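Local coordinates for putative lipoprotein YcdA (Bacillus subtilis subsp. subtilis str. 168, PDB 4R4G) that is of unknown function but is probably a membrane-attached lipoprotein, built from an N-terminal Ig-like domain and a C-terminal domain of helices packed on a mostly antiparallel sheet, at residues 20-28 with 136-144; 233-244 with 288-299. All blocks are in the same frame, centred on the assembly; numbering follows the deposited sequence. Where two conformers were deposited one is given.

Contact 1: residues 20-28 with 136-144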
ATOM      1  N   LYS A  20      18.683  18.288  -9.131  1.00 82.38           N
ATOM      2  CA  LYS A  20      17.423  18.632  -9.773  1.00 84.39           C
ATOM      3  C   LYS A  20      16.208  18.337  -8.885  1.00 89.16           C
ATOM      4  O   LYS A  20      15.268  19.130  -8.908  1.00 92.93           O
ATOM      5  CB  LYS A  20      17.298  17.950 -11.147  1.00 87.47           C
ATOM      6  CG  LYS A  20      18.410  18.361 -12.114  1.00 96.49           C
ATOM      7  CD  LYS A  20      17.962  18.325 -13.577  1.00116.32           C
ATOM      8  CE  LYS A  20      18.853  19.187 -14.456  1.00129.39           C
ATOM      9  NZ  LYS A  20      18.548  19.051 -15.906  1.00138.48           N
ATOM     10  N   ASP A  21      16.204  17.237  -8.100  1.00 82.32           N
ATOM     11  CA  ASP A  21      15.059  16.888  -7.230  1.00 80.14           C
ATOM     12  C   ASP A  21      15.482  16.021  -6.023  1.00 77.91           C
ATOM     13  O   ASP A  21      16.485  15.313  -6.116  1.00 76.60           O
ATOM     14  CB  ASP A  21      13.987  16.148  -8.053  1.00 83.56           C
ATOM     15  CG  ASP A  21      12.661  15.983  -7.340  1.00104.78           C
ATOM     16  OD1 ASP A  21      11.934  16.989  -7.204  1.00109.52           O
ATOM     17  OD2 ASP A  21      12.362  14.848  -6.889  1.00112.63           O
ATOM     18  N   VAL A  22      14.726  16.082  -4.892  1.00 70.99           N
ATOM     19  CA  VAL A  22      14.964  15.300  -3.664  1.00 67.22           C
ATOM     20  C   VAL A  22      13.618  14.849  -3.099  1.00 74.66           C
ATOM     21  O   VAL A  22      12.787  15.681  -2.716  1.00 77.27           O
ATOM     22  CB  VAL A  22      15.806  16.030  -2.577  1.00 69.17           C
ATOM     23  CG1 VAL A  22      15.911  15.201  -1.305  1.00 66.34           C
ATOM     24  CG2 VAL A  22      17.206  16.378  -3.079  1.00 69.23           C
ATOM     25  N   SER A  23      13.413  13.535  -3.010  1.00 69.73           N
ATOM     26  CA  SER A  23      12.175  13.000  -2.472  1.00 68.92           C
ATOM     27  C   SER A  23      12.411  11.724  -1.700  1.00 71.30           C
ATOM     28  O   SER A  23      13.436  11.066  -1.876  1.00 70.68           O
ATOM     29  CB  SER A  23      11.183  12.735  -3.600  1.00 73.43           C
ATOM     30  OG  SER A  23      11.660  11.741  -4.486  1.00 82.79           O
ATOM     31  N   TYR A  24      11.460  11.389  -0.830  1.00 67.63           N
ATOM     32  CA  TYR A  24      11.436  10.141  -0.076  1.00 65.22           C
ATOM     33  C   TYR A  24      10.673   9.118  -0.888  1.00 68.26           C
ATOM     34  O   TYR A  24       9.652   9.442  -1.532  1.00 68.97           O
ATOM     35  CB  TYR A  24      10.776  10.319   1.300  1.00 65.60           C
ATOM     36  CG  TYR A  24      11.545  11.174   2.276  1.00 67.69           C
ATOM     37  CD1 TYR A  24      12.739  10.721   2.839  1.00 68.27           C
ATOM     38  CD2 TYR A  24      11.037  12.392   2.717  1.00 70.40           C
ATOM     39  CE1 TYR A  24      13.428  11.484   3.782  1.00 69.05           C
ATOM     40  CE2 TYR A  24      11.718  13.164   3.661  1.00 72.12           C
ATOM     41  CZ  TYR A  24      12.918  12.708   4.185  1.00 75.29           C
ATOM     42  OH  TYR A  24      13.594  13.453   5.115  1.00 72.30           O
ATOM     43  N   THR A  25      11.182   7.891  -0.895  1.00 62.37           N
ATOM     44  CA  THR A  25      10.536   6.793  -1.603  1.00 61.95           C
ATOM     45  C   THR A  25      10.519   5.573  -0.688  1.00 65.03           C
ATOM     46  O   THR A  25      11.224   5.517   0.335  1.00 61.82           O
ATOM     47  CB  THR A  25      11.216   6.480  -2.968  1.00 69.37           C
ATOM     48  OG1 THR A  25      12.579   6.071  -2.778  1.00 68.75           O
ATOM     49  CG2 THR A  25      11.125   7.630  -3.979  1.00 65.91           C
ATOM     50  N   LEU A  26       9.670   4.616  -1.038  1.00 63.65           N
ATOM     51  CA  LEU A  26       9.616   3.369  -0.314  1.00 63.40           C
ATOM     52  C   LEU A  26      10.641   2.492  -0.954  1.00 68.76           C
ATOM     53  O   LEU A  26      10.775   2.567  -2.182  1.00 70.14           O
ATOM     54  CB  LEU A  26       8.223   2.716  -0.399  1.00 63.65           C
ATOM     55  CG  LEU A  26       7.100   3.266   0.461  1.00 68.29           C
ATOM     56  CD1 LEU A  26       5.826   2.605   0.073  1.00 69.48           C
ATOM     57  CD2 LEU A  26       7.347   3.024   1.948  1.00 67.73           C
ATOM     58  N   PRO A  27      11.319   1.606  -0.202  1.00 64.02           N
ATOM     59  CA  PRO A  27      12.295   0.715  -0.842  1.00 64.76           C
ATOM     60  C   PRO A  27      11.693  -0.236  -1.897  1.00 75.45           C
ATOM     61  O   PRO A  27      10.467  -0.367  -2.042  1.00 77.89           O
ATOM     62  CB  PRO A  27      12.878  -0.066   0.339  1.00 65.76           C
ATOM     63  CG  PRO A  27      11.926   0.110   1.455  1.00 69.17           C
ATOM     64  CD  PRO A  27      11.277   1.410   1.263  1.00 64.34           C
ATOM     65  N   SER A  28      12.581  -0.880  -2.678  1.00 74.37           N
ATOM     66  CA  SER A  28      12.215  -1.871  -3.686  1.00 75.39           C
ATOM     67  C   SER A  28      11.606  -3.072  -2.965  1.00 78.12           C
ATOM     68  O   SER A  28      11.980  -3.297  -1.809  1.00 77.17           O
ATOM     69  CB  SER A  28      13.459  -2.281  -4.475  1.00 79.97           C
ATOM     70  OG  SER A  28      13.251  -3.384  -5.344  1.00 89.34           O
ATOM     71  N   ILE A 136      10.202  18.341   0.770  1.00 89.37           N
ATOM     72  CA  ILE A 136      10.789  16.994   0.808  1.00 85.16           C
ATOM     73  C   ILE A 136       9.933  16.049   1.667  1.00 87.27           C
ATOM     74  O   ILE A 136       9.750  14.900   1.271  1.00 85.06           O
ATOM     75  CB  ILE A 136      12.278  17.012   1.271  1.00 85.94           C
ATOM     76  CG1 ILE A 136      13.100  17.966   0.382  1.00 87.53           C
ATOM     77  CG2 ILE A 136      12.889  15.598   1.276  1.00 81.76           C
ATOM     78  CD1 ILE A 136      14.496  18.342   0.895  1.00 92.93           C
ATOM     79  N   LEU A 137       9.411  16.533   2.812  1.00 84.63           N
ATOM     80  CA  LEU A 137       8.579  15.751   3.738  1.00 83.58           C
ATOM     81  C   LEU A 137       7.210  15.375   3.130  1.00 88.01           C
ATOM     82  O   LEU A 137       6.629  14.349   3.505  1.00 85.37           O
ATOM     83  CB  LEU A 137       8.354  16.533   5.041  1.00 85.29           C
ATOM     84  CG  LEU A 137       9.443  16.468   6.097  1.00 88.50           C
ATOM     85  CD1 LEU A 137       9.191  17.487   7.151  1.00 91.03           C
ATOM     86  CD2 LEU A 137       9.481  15.109   6.762  1.00 88.58           C
ATOM     87  N   ALA A 138       6.707  16.220   2.203  1.00 87.23           N
ATOM     88  CA  ALA A 138       5.437  16.037   1.496  1.00 88.01           C
ATOM     89  C   ALA A 138       5.421  14.712   0.733  1.00 89.77           C
ATOM     90  O   ALA A 138       4.427  13.972   0.765  1.00 88.69           O
ATOM     91  CB  ALA A 138       5.212  17.197   0.527  1.00 91.37           C
ATOM     92  N   THR A 139       6.558  14.410   0.083  1.00 84.43           N
ATOM     93  CA  THR A 139       6.779  13.230  -0.738  1.00 81.66           C
ATOM     94  C   THR A 139       6.610  11.957   0.110  1.00 81.91           C
ATOM     95  O   THR A 139       6.045  10.991  -0.397  1.00 80.31           O
ATOM     96  CB  THR A 139       8.138  13.335  -1.438  1.00 88.36           C
ATOM     97  OG1 THR A 139       9.181  13.263  -0.471  1.00 92.11           O
ATOM     98  CG2 THR A 139       8.288  14.632  -2.249  1.00 85.72           C
ATOM     99  N   ALA A 140       7.018  11.988   1.405  1.00 77.52           N
ATOM    100  CA  ALA A 140       6.920  10.852   2.342  1.00 76.47           C
ATOM    101  C   ALA A 140       5.472  10.500   2.746  1.00 83.49           C
ATOM    102  O   ALA A 140       5.176   9.347   3.114  1.00 80.57           O
ATOM    103  CB  ALA A 140       7.727  11.144   3.594  1.00 76.99           C
ATOM    104  N   ASP A 141       4.595  11.519   2.702  1.00 84.93           N
ATOM    105  CA  ASP A 141       3.177  11.450   3.063  1.00 86.54           C
ATOM    106  C   ASP A 141       2.344  10.764   1.962  1.00 88.28           C
ATOM    107  O   ASP A 141       1.487   9.932   2.283  1.00 89.25           O
ATOM    108  CB  ASP A 141       2.640  12.864   3.366  1.00 91.64           C
ATOM    109  CG  ASP A 141       3.304  13.542   4.560  1.00105.85           C
ATOM    110  OD1 ASP A 141       3.838  12.811   5.450  1.00105.13           O
ATOM    111  OD2 ASP A 141       3.276  14.804   4.620  1.00113.60           O
ATOM    112  N   LYS A 142       2.638  11.081   0.678  1.00 81.34           N
ATOM    113  CA  LYS A 142       2.005  10.514  -0.521  1.00 79.45           C
ATOM    114  C   LYS A 142       2.272   9.002  -0.675  1.00 77.74           C
ATOM    115  O   LYS A 142       1.664   8.348  -1.532  1.00 77.10           O
ATOM    116  CB  LYS A 142       2.529  11.242  -1.780  1.00 82.22           C
ATOM    117  CG  LYS A 142       1.545  12.205  -2.407  1.00 99.35           C
ATOM    118  CD  LYS A 142       1.538  12.083  -3.933  1.00112.68           C
ATOM    119  CE  LYS A 142       0.460  12.929  -4.593  1.00132.05           C
ATOM    120  NZ  LYS A 142      -0.918  12.367  -4.417  1.00140.46           N
ATOM    121  N   LEU A 143       3.196   8.466   0.126  1.00 71.91           N
ATOM    122  CA  LEU A 143       3.634   7.077   0.021  1.00 70.80           C
ATOM    123  C   LEU A 143       2.554   6.102   0.468  1.00 73.96           C
ATOM    124  O   LEU A 143       2.393   5.046  -0.151  1.00 74.47           O
ATOM    125  CB  LEU A 143       4.965   6.830   0.788  1.00 69.78           C
ATOM    126  CG  LEU A 143       6.232   7.539   0.225  1.00 73.66           C
ATOM    127  CD1 LEU A 143       7.450   7.290   1.100  1.00 71.75           C
ATOM    128  CD2 LEU A 143       6.528   7.119  -1.211  1.00 75.92           C
ATOM    129  N   GLN A 144       1.787   6.470   1.492  1.00 69.13           N
ATOM    130  CA  GLN A 144       0.728   5.606   1.996  1.00 67.50           C
ATOM    131  C   GLN A 144      -0.662   5.907   1.361  1.00 71.80           C
ATOM    132  O   GLN A 144      -1.653   5.301   1.770  1.00 72.11           O
ATOM    133  CB  GLN A 144       0.686   5.672   3.514  1.00 68.18           C
ATOM    134  CG  GLN A 144       1.988   5.177   4.141  1.00 69.11           C
ATOM    135  CD  GLN A 144       2.199   3.707   3.967  1.00 81.76           C
ATOM    136  OE1 GLN A 144       1.252   2.916   4.023  1.00 75.28           O
ATOM    137  NE2 GLN A 144       3.449   3.309   3.761  1.00 74.56           N
TER
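Y24 and A140 bring their CA atoms closest where strand 20-25 runs alongside helix 136-141, the two segment axes 31° from parallel and 6.2 Å apart at closest approach. Such a shallow angle lets the strand meet successive turns of the helix: S23 lies near I136, Y24 near A140, and L26 reaches L143 beyond. One polar bond crosses between the segments. Y24 N donates to T139 OG1 over 3.0 Å with an almost straight N-H...O angle (177°), so a backbone amide of the strand is taken up by a helix side chain. The threonine can do this because OG1 stands between its own N and carbonyl carbon (chi1 67°); OG1 also lies close to I136 O, one turn back, at a distance too short to be trusted in detail.

The Y24 ring lies across this turn. CE2 rests on I136 CG2 at 3.6 Å, CD2 meets A140 CB at 3.6 Å, and L137 CA sits at the ring edge near its plane. V22 CG1 extends the apolar patch at 4.0 Å from I136 CG2, while S23 CB packs on T139 CG2. Further along, the L26 and L143 side chains lie alongside one another, running opposite ways, with L26 CG 4.1 Å from L143 CD1.

Y24 OH hydrogen-bonds G105 N and G131 O in the Ig-like domain. Strand 16-25 itself pairs with strand 39-48, whereas L26 and L143 both touch I229 of strand 221-230, which places this contact where the two domains meet.

Contact 2: residues 233-244 with 288-299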
ATOM      1  N   GLU A 233       1.807   0.974 -10.019  1.00 88.37           N
ATOM      2  CA  GLU A 233       1.196  -0.009  -9.136  1.00 86.18           C
ATOM      3  C   GLU A 233       1.961  -0.192  -7.822  1.00 85.61           C
ATOM      4  O   GLU A 233       3.197  -0.282  -7.818  1.00 84.90           O
ATOM      5  CB  GLU A 233       0.935  -1.367  -9.840  1.00 89.45           C
ATOM      6  CG  GLU A 233       2.108  -2.144 -10.425  1.00103.42           C
ATOM      7  CD  GLU A 233       1.725  -3.444 -11.127  1.00128.70           C
ATOM      8  OE1 GLU A 233       0.757  -3.445 -11.927  1.00112.08           O
ATOM      9  OE2 GLU A 233       2.409  -4.464 -10.880  1.00125.19           O
ATOM     10  N   ALA A 234       1.192  -0.242  -6.697  1.00 78.22           N
ATOM     11  CA  ALA A 234       1.709  -0.407  -5.331  1.00 74.50           C
ATOM     12  C   ALA A 234       1.320  -1.729  -4.708  1.00 75.13           C
ATOM     13  O   ALA A 234       0.383  -2.380  -5.170  1.00 75.75           O
ATOM     14  CB  ALA A 234       1.203   0.714  -4.441  1.00 74.31           C
ATOM     15  N   ILE A 235       2.027  -2.098  -3.623  1.00 68.99           N
ATOM     16  CA  ILE A 235       1.749  -3.276  -2.799  1.00 67.81           C
ATOM     17  C   ILE A 235       1.373  -2.790  -1.407  1.00 70.65           C
ATOM     18  O   ILE A 235       2.184  -2.158  -0.722  1.00 70.10           O
ATOM     19  CB  ILE A 235       2.884  -4.349  -2.762  1.00 70.66           C
ATOM     20  CG1 ILE A 235       3.162  -4.928  -4.164  1.00 72.55           C
ATOM     21  CG2 ILE A 235       2.582  -5.473  -1.729  1.00 70.43           C
ATOM     22  CD1 ILE A 235       1.942  -5.579  -4.904  1.00 88.21           C
ATOM     23  N   VAL A 236       0.124  -3.075  -1.008  1.00 66.45           N
ATOM     24  CA  VAL A 236      -0.417  -2.729   0.289  1.00 64.11           C
ATOM     25  C   VAL A 236      -0.494  -4.007   1.099  1.00 69.94           C
ATOM     26  O   VAL A 236      -1.035  -5.021   0.642  1.00 71.79           O
ATOM     27  CB  VAL A 236      -1.773  -1.999   0.209  1.00 67.23           C
ATOM     28  CG1 VAL A 236      -2.217  -1.542   1.600  1.00 67.37           C
ATOM     29  CG2 VAL A 236      -1.717  -0.810  -0.739  1.00 66.81           C
ATOM     30  N   GLU A 237       0.094  -3.965   2.280  1.00 66.03           N
ATOM     31  CA  GLU A 237       0.132  -5.061   3.227  1.00 67.07           C
ATOM     32  C   GLU A 237      -1.012  -4.840   4.211  1.00 70.99           C
ATOM     33  O   GLU A 237      -0.993  -3.887   4.995  1.00 71.24           O
ATOM     34  CB  GLU A 237       1.506  -5.064   3.904  1.00 68.98           C
ATOM     35  CG  GLU A 237       1.854  -6.292   4.716  1.00 83.82           C
ATOM     36  CD  GLU A 237       3.346  -6.557   4.826  1.00112.00           C
ATOM     37  OE1 GLU A 237       4.021  -6.658   3.772  1.00111.18           O
ATOM     38  OE2 GLU A 237       3.833  -6.695   5.973  1.00106.13           O
ATOM     39  N   ALA A 238      -2.056  -5.663   4.103  1.00 66.58           N
ATOM     40  CA  ALA A 238      -3.231  -5.555   4.965  1.00 64.47           C
ATOM     41  C   ALA A 238      -3.144  -6.556   6.093  1.00 65.82           C
ATOM     42  O   ALA A 238      -3.049  -7.758   5.847  1.00 65.54           O
ATOM     43  CB  ALA A 238      -4.489  -5.773   4.158  1.00 64.92           C
ATOM     44  N   THR A 239      -3.106  -6.062   7.330  1.00 61.53           N
ATOM     45  CA  THR A 239      -3.036  -6.945   8.485  1.00 62.65           C
ATOM     46  C   THR A 239      -4.427  -6.913   9.055  1.00 68.47           C
ATOM     47  O   THR A 239      -4.910  -5.869   9.513  1.00 69.77           O
ATOM     48  CB  THR A 239      -1.884  -6.560   9.435  1.00 70.38           C
ATOM     49  OG1 THR A 239      -0.629  -6.530   8.706  1.00 68.65           O
ATOM     50  CG2 THR A 239      -1.788  -7.495  10.627  1.00 63.98           C
ATOM     51  N   VAL A 240      -5.103  -8.050   8.950  1.00 64.36           N
ATOM     52  CA  VAL A 240      -6.491  -8.139   9.309  1.00 63.32           C
ATOM     53  C   VAL A 240      -6.726  -8.994  10.536  1.00 71.05           C
ATOM     54  O   VAL A 240      -6.288 -10.148  10.577  1.00 71.89           O
ATOM     55  CB  VAL A 240      -7.294  -8.700   8.087  1.00 65.29           C
ATOM     56  CG1 VAL A 240      -8.761  -8.987   8.443  1.00 65.21           C
ATOM     57  CG2 VAL A 240      -7.197  -7.770   6.870  1.00 63.05           C
ATOM     58  N   LYS A 241      -7.464  -8.410  11.521  1.00 68.99           N
ATOM     59  CA  LYS A 241      -7.949  -9.062  12.732  0.50 70.26           C
ATOM     60  C   LYS A 241      -9.353  -9.572  12.374  1.00 74.01           C
ATOM     61  O   LYS A 241     -10.243  -8.736  12.171  1.00 72.41           O
ATOM     62  CB  LYS A 241      -7.955  -8.057  13.910  0.50 73.42           C
ATOM     63  CG  LYS A 241      -8.466  -8.612  15.250  0.50 86.15           C
ATOM     64  CD  LYS A 241      -8.394  -7.569  16.392  0.50 96.29           C
ATOM     65  CE  LYS A 241      -9.505  -6.532  16.371  0.50 99.33           C
ATOM     66  NZ  LYS A 241      -9.279  -5.446  17.359  0.50104.23           N
ATOM     67  N   PRO A 242      -9.577 -10.889  12.175  1.00 71.43           N
ATOM     68  CA  PRO A 242     -10.911 -11.326  11.757  1.00 70.87           C
ATOM     69  C   PRO A 242     -11.911 -11.473  12.882  1.00 77.58           C
ATOM     70  O   PRO A 242     -11.519 -11.525  14.041  1.00 80.77           O
ATOM     71  CB  PRO A 242     -10.642 -12.697  11.133  1.00 73.21           C
ATOM     72  CG  PRO A 242      -9.469 -13.209  11.841  1.00 79.74           C
ATOM     73  CD  PRO A 242      -8.651 -12.037  12.301  1.00 74.85           C
ATOM     74  N   VAL A 243     -13.198 -11.584  12.524  1.00 71.33           N
ATOM     75  CA  VAL A 243     -14.253 -11.904  13.455  1.00 72.33           C
ATOM     76  C   VAL A 243     -14.094 -13.434  13.650  1.00 81.78           C
ATOM     77  O   VAL A 243     -13.853 -14.145  12.667  1.00 80.77           O
ATOM     78  CB  VAL A 243     -15.659 -11.453  12.903  1.00 74.07           C
ATOM     79  CG1 VAL A 243     -16.802 -12.203  13.543  1.00 73.66           C
ATOM     80  CG2 VAL A 243     -15.881  -9.957  13.064  1.00 73.61           C
ATOM     81  N   ASP A 244     -14.147 -13.927  14.904  1.00 82.95           N
ATOM     82  CA  ASP A 244     -14.053 -15.367  15.163  1.00 84.88           C
ATOM     83  C   ASP A 244     -15.449 -15.962  15.098  1.00 86.51           C
ATOM     84  O   ASP A 244     -16.203 -15.884  16.063  1.00 87.69           O
ATOM     85  CB  ASP A 244     -13.359 -15.676  16.506  1.00 89.89           C
ATOM     86  CG  ASP A 244     -13.206 -17.160  16.822  1.00104.07           C
ATOM     87  OD1 ASP A 244     -13.377 -17.991  15.900  1.00102.89           O
ATOM     88  OD2 ASP A 244     -12.901 -17.489  17.986  1.00116.99           O
ATOM     89  N   PRO A 288     -13.613 -10.439  17.836  1.00 80.84           N
ATOM     90  CA  PRO A 288     -12.440 -10.729  17.008  1.00 80.49           C
ATOM     91  C   PRO A 288     -11.689 -11.978  17.452  1.00 89.86           C
ATOM     92  O   PRO A 288     -11.778 -12.398  18.618  1.00 92.05           O
ATOM     93  CB  PRO A 288     -11.557  -9.492  17.176  1.00 81.26           C
ATOM     94  CG  PRO A 288     -12.358  -8.499  17.893  1.00 86.21           C
ATOM     95  CD  PRO A 288     -13.397  -9.229  18.644  1.00 83.63           C
ATOM     96  N   ALA A 289     -10.961 -12.576  16.498  1.00 87.00           N
ATOM     97  CA  ALA A 289     -10.127 -13.739  16.730  1.00 89.41           C
ATOM     98  C   ALA A 289      -8.806 -13.291  17.345  1.00 96.79           C
ATOM     99  O   ALA A 289      -8.438 -12.115  17.220  1.00 94.92           O
ATOM    100  CB  ALA A 289      -9.894 -14.476  15.424  1.00 88.91           C
ATOM    101  N   SER A 290      -8.115 -14.210  18.042  1.00 98.76           N
ATOM    102  CA  SER A 290      -6.807 -13.961  18.678  1.00101.14           C
ATOM    103  C   SER A 290      -5.752 -13.557  17.623  1.00104.16           C
ATOM    104  O   SER A 290      -5.092 -12.515  17.752  1.00102.95           O
ATOM    105  CB  SER A 290      -6.351 -15.208  19.435  1.00108.73           C
ATOM    106  OG  SER A 290      -6.805 -16.398  18.806  1.00120.84           O
ATOM    107  N   SER A 291      -5.680 -14.367  16.540  1.00100.10           N
ATOM    108  CA  SER A 291      -4.788 -14.267  15.383  1.00 97.72           C
ATOM    109  C   SER A 291      -5.072 -13.071  14.459  1.00 96.16           C
ATOM    110  O   SER A 291      -6.083 -12.379  14.579  1.00 94.84           O
ATOM    111  CB  SER A 291      -4.881 -15.548  14.556  1.00102.40           C
ATOM    112  OG  SER A 291      -6.211 -15.815  14.133  1.00109.58           O
ATOM    113  N   GLU A 292      -4.127 -12.851  13.543  1.00 89.86           N
ATOM    114  CA  GLU A 292      -4.113 -11.860  12.479  1.00 86.52           C
ATOM    115  C   GLU A 292      -3.640 -12.537  11.210  1.00 89.46           C
ATOM    116  O   GLU A 292      -2.904 -13.521  11.282  1.00 91.92           O
ATOM    117  CB  GLU A 292      -3.185 -10.685  12.819  1.00 87.09           C
ATOM    118  CG  GLU A 292      -3.797  -9.606  13.694  1.00 99.00           C
ATOM    119  CD  GLU A 292      -2.982  -8.328  13.832  1.00121.52           C
ATOM    120  OE1 GLU A 292      -1.729  -8.405  13.880  1.00104.94           O
ATOM    121  OE2 GLU A 292      -3.607  -7.243  13.900  1.00117.13           O
ATOM    122  N   LYS A 293      -4.053 -12.030  10.058  1.00 82.59           N
ATOM    123  CA  LYS A 293      -3.605 -12.545   8.772  1.00 81.53           C
ATOM    124  C   LYS A 293      -3.140 -11.362   7.966  1.00 82.16           C
ATOM    125  O   LYS A 293      -3.780 -10.309   7.973  1.00 80.55           O
ATOM    126  CB  LYS A 293      -4.708 -13.348   8.058  1.00 84.91           C
ATOM    127  CG  LYS A 293      -4.191 -14.303   6.970  1.00 96.74           C
ATOM    128  CD  LYS A 293      -5.218 -15.388   6.642  1.00103.92           C
ATOM    129  CE  LYS A 293      -4.709 -16.465   5.712  1.00113.59           C
ATOM    130  NZ  LYS A 293      -5.578 -17.678   5.751  1.00120.18           N
ATOM    131  N   THR A 294      -1.987 -11.498   7.341  1.00 78.29           N
ATOM    132  CA  THR A 294      -1.448 -10.417   6.535  1.00 76.05           C
ATOM    133  C   THR A 294      -1.614 -10.801   5.070  1.00 78.94           C
ATOM    134  O   THR A 294      -1.239 -11.905   4.675  1.00 80.87           O
ATOM    135  CB  THR A 294      -0.021 -10.116   6.947  1.00 82.52           C
ATOM    136  OG1 THR A 294       0.026 -10.007   8.374  1.00 86.47           O
ATOM    137  CG2 THR A 294       0.481  -8.838   6.340  1.00 75.96           C
ATOM    138  N   VAL A 295      -2.251  -9.936   4.288  1.00 72.25           N
ATOM    139  CA  VAL A 295      -2.514 -10.214   2.876  1.00 71.43           C
ATOM    140  C   VAL A 295      -1.881  -9.122   2.070  1.00 75.43           C
ATOM    141  O   VAL A 295      -2.032  -7.954   2.414  1.00 74.76           O
ATOM    142  CB  VAL A 295      -4.039 -10.350   2.566  1.00 73.75           C
ATOM    143  CG1 VAL A 295      -4.293 -10.581   1.078  1.00 74.32           C
ATOM    144  CG2 VAL A 295      -4.666 -11.469   3.374  1.00 74.26           C
ATOM    145  N   GLU A 296      -1.171  -9.480   1.007  1.00 73.98           N
ATOM    146  CA  GLU A 296      -0.589  -8.477   0.125  1.00 74.10           C
ATOM    147  C   GLU A 296      -1.575  -8.250  -0.986  1.00 78.62           C
ATOM    148  O   GLU A 296      -2.137  -9.208  -1.522  1.00 80.25           O
ATOM    149  CB  GLU A 296       0.795  -8.883  -0.397  1.00 76.88           C
ATOM    150  CG  GLU A 296       1.901  -8.652   0.615  1.00 89.85           C
ATOM    151  CD  GLU A 296       3.319  -8.829   0.108  1.00116.51           C
ATOM    152  OE1 GLU A 296       3.587  -9.848  -0.573  1.00 99.07           O
ATOM    153  OE2 GLU A 296       4.175  -7.976   0.447  1.00119.97           O
ATOM    154  N   VAL A 297      -1.864  -6.987  -1.257  1.00 74.14           N
ATOM    155  CA  VAL A 297      -2.864  -6.578  -2.235  1.00 74.58           C
ATOM    156  C   VAL A 297      -2.230  -5.549  -3.157  1.00 78.58           C
ATOM    157  O   VAL A 297      -1.581  -4.615  -2.685  1.00 78.41           O
ATOM    158  CB  VAL A 297      -4.122  -6.031  -1.479  1.00 77.76           C
ATOM    159  CG1 VAL A 297      -4.951  -5.078  -2.330  1.00 77.93           C
ATOM    160  CG2 VAL A 297      -4.985  -7.168  -0.950  1.00 77.80           C
ATOM    161  N   LYS A 298      -2.417  -5.720  -4.463  1.00 74.99           N
ATOM    162  CA  LYS A 298      -1.889  -4.806  -5.461  1.00 74.44           C
ATOM    163  C   LYS A 298      -2.938  -3.755  -5.829  1.00 76.94           C
ATOM    164  O   LYS A 298      -4.083  -4.087  -6.163  1.00 78.04           O
ATOM    165  CB  LYS A 298      -1.417  -5.587  -6.706  1.00 79.06           C
ATOM    166  CG  LYS A 298      -0.632  -4.781  -7.747  1.00 93.70           C
ATOM    167  CD  LYS A 298      -0.174  -5.638  -8.946  1.00105.35           C
ATOM    168  CE  LYS A 298      -1.280  -5.978  -9.928  1.00110.56           C
ATOM    169  NZ  LYS A 298      -0.753  -6.571 -11.182  1.00113.30           N
HETATM  170  N   MSE A 299      -2.533  -2.487  -5.735  1.00 71.43           N
HETATM  171  CA  MSE A 299      -3.317  -1.309  -6.116  1.00 70.45           C
HETATM  172  C   MSE A 299      -2.767  -0.772  -7.420  1.00 79.10           C
HETATM  173  O   MSE A 299      -1.576  -0.944  -7.688  1.00 78.43           O
HETATM  174  CB  MSE A 299      -3.244  -0.205  -5.041  1.00 70.02           C
HETATM  175  CG  MSE A 299      -3.736  -0.606  -3.659  1.00 73.38           C
HETATM  176 SE   MSE A 299      -5.590  -1.090  -3.606  0.75 79.51          SE
HETATM  177  CE  MSE A 299      -6.454   0.662  -3.815  1.00 77.54           C
TER
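V236 and V297 face each other as a hydrogen-bonded pair in an antiparallel ladder that joins 233-241 to 293-299, as do A234-M299, A238-V295 and V240-K293. Past V240 the register slips by two residues, and a single separate bridge joins V243 and P288, with A289 N donating to P242 O (2.7 Å).

The face with V236, A238, V295, V297 and M299 is mainly apolar, the one with E237, T239, T294, E296 and K298 mainly polar, with I235 among them. On the former, selenomethionine M299 sets CG beside its backbone N (chi1 -59°), 3.6 Å from V236 CG2, and bends at chi2 and chi3 carry the selenium end away. K298 sends CG anti to its backbone N (chi1 -171°); its CB and CG lie 3.8 and 3.9 Å from I235 CD1, and NZ ends 3.6 Å from OE1 of E233, at the strand's end, in a salt bridge. With the chain cut back to an alanine here, the E233 carboxylate would probably lose its charged mate and I235 CD1 the methylene CG that lies against it. Next along, I235 CG2 touches E296 OE2, which E237 OE1 approaches at 3.6 Å, the carboxylate planes 64° apart. T239 CG2 lies 3.4 Å from E292 OE1.

A234 and V236 continue the apolar face onto helix 145-157, and A238 and V297 onto L319 of helix 314-321. Chemically, then, the apolar face binds the sheet to its helices, and the polar face is mixed: the E233-K298 attraction at one end gives way to the E237-E296 pair, whose closeness is likely to disfavour full ionisation of both.

Followed from the N terminus, the chain shows two long-range closures in series, neither nested nor crossed. Contact 1 closes first: strand 16-25 of the Ig-like domain waits through 107 residues, mostly strands and loops of that domain, until 136-144 returns beside it. The chain then continues through the helices of the C-terminal part, where contact 2 closes over a shorter, 43-residue excursion rich in helix, bringing 288-299 back to 233-244. The first thus ties the Ig-like domain to the start of the next, and the second pairs two strands of the mixed sheet in the C-terminal domain. Their centres lie 24 Å apart and they do not touch, but strand 221-230 links them, pairing with 233-244 and meeting L26 and L143.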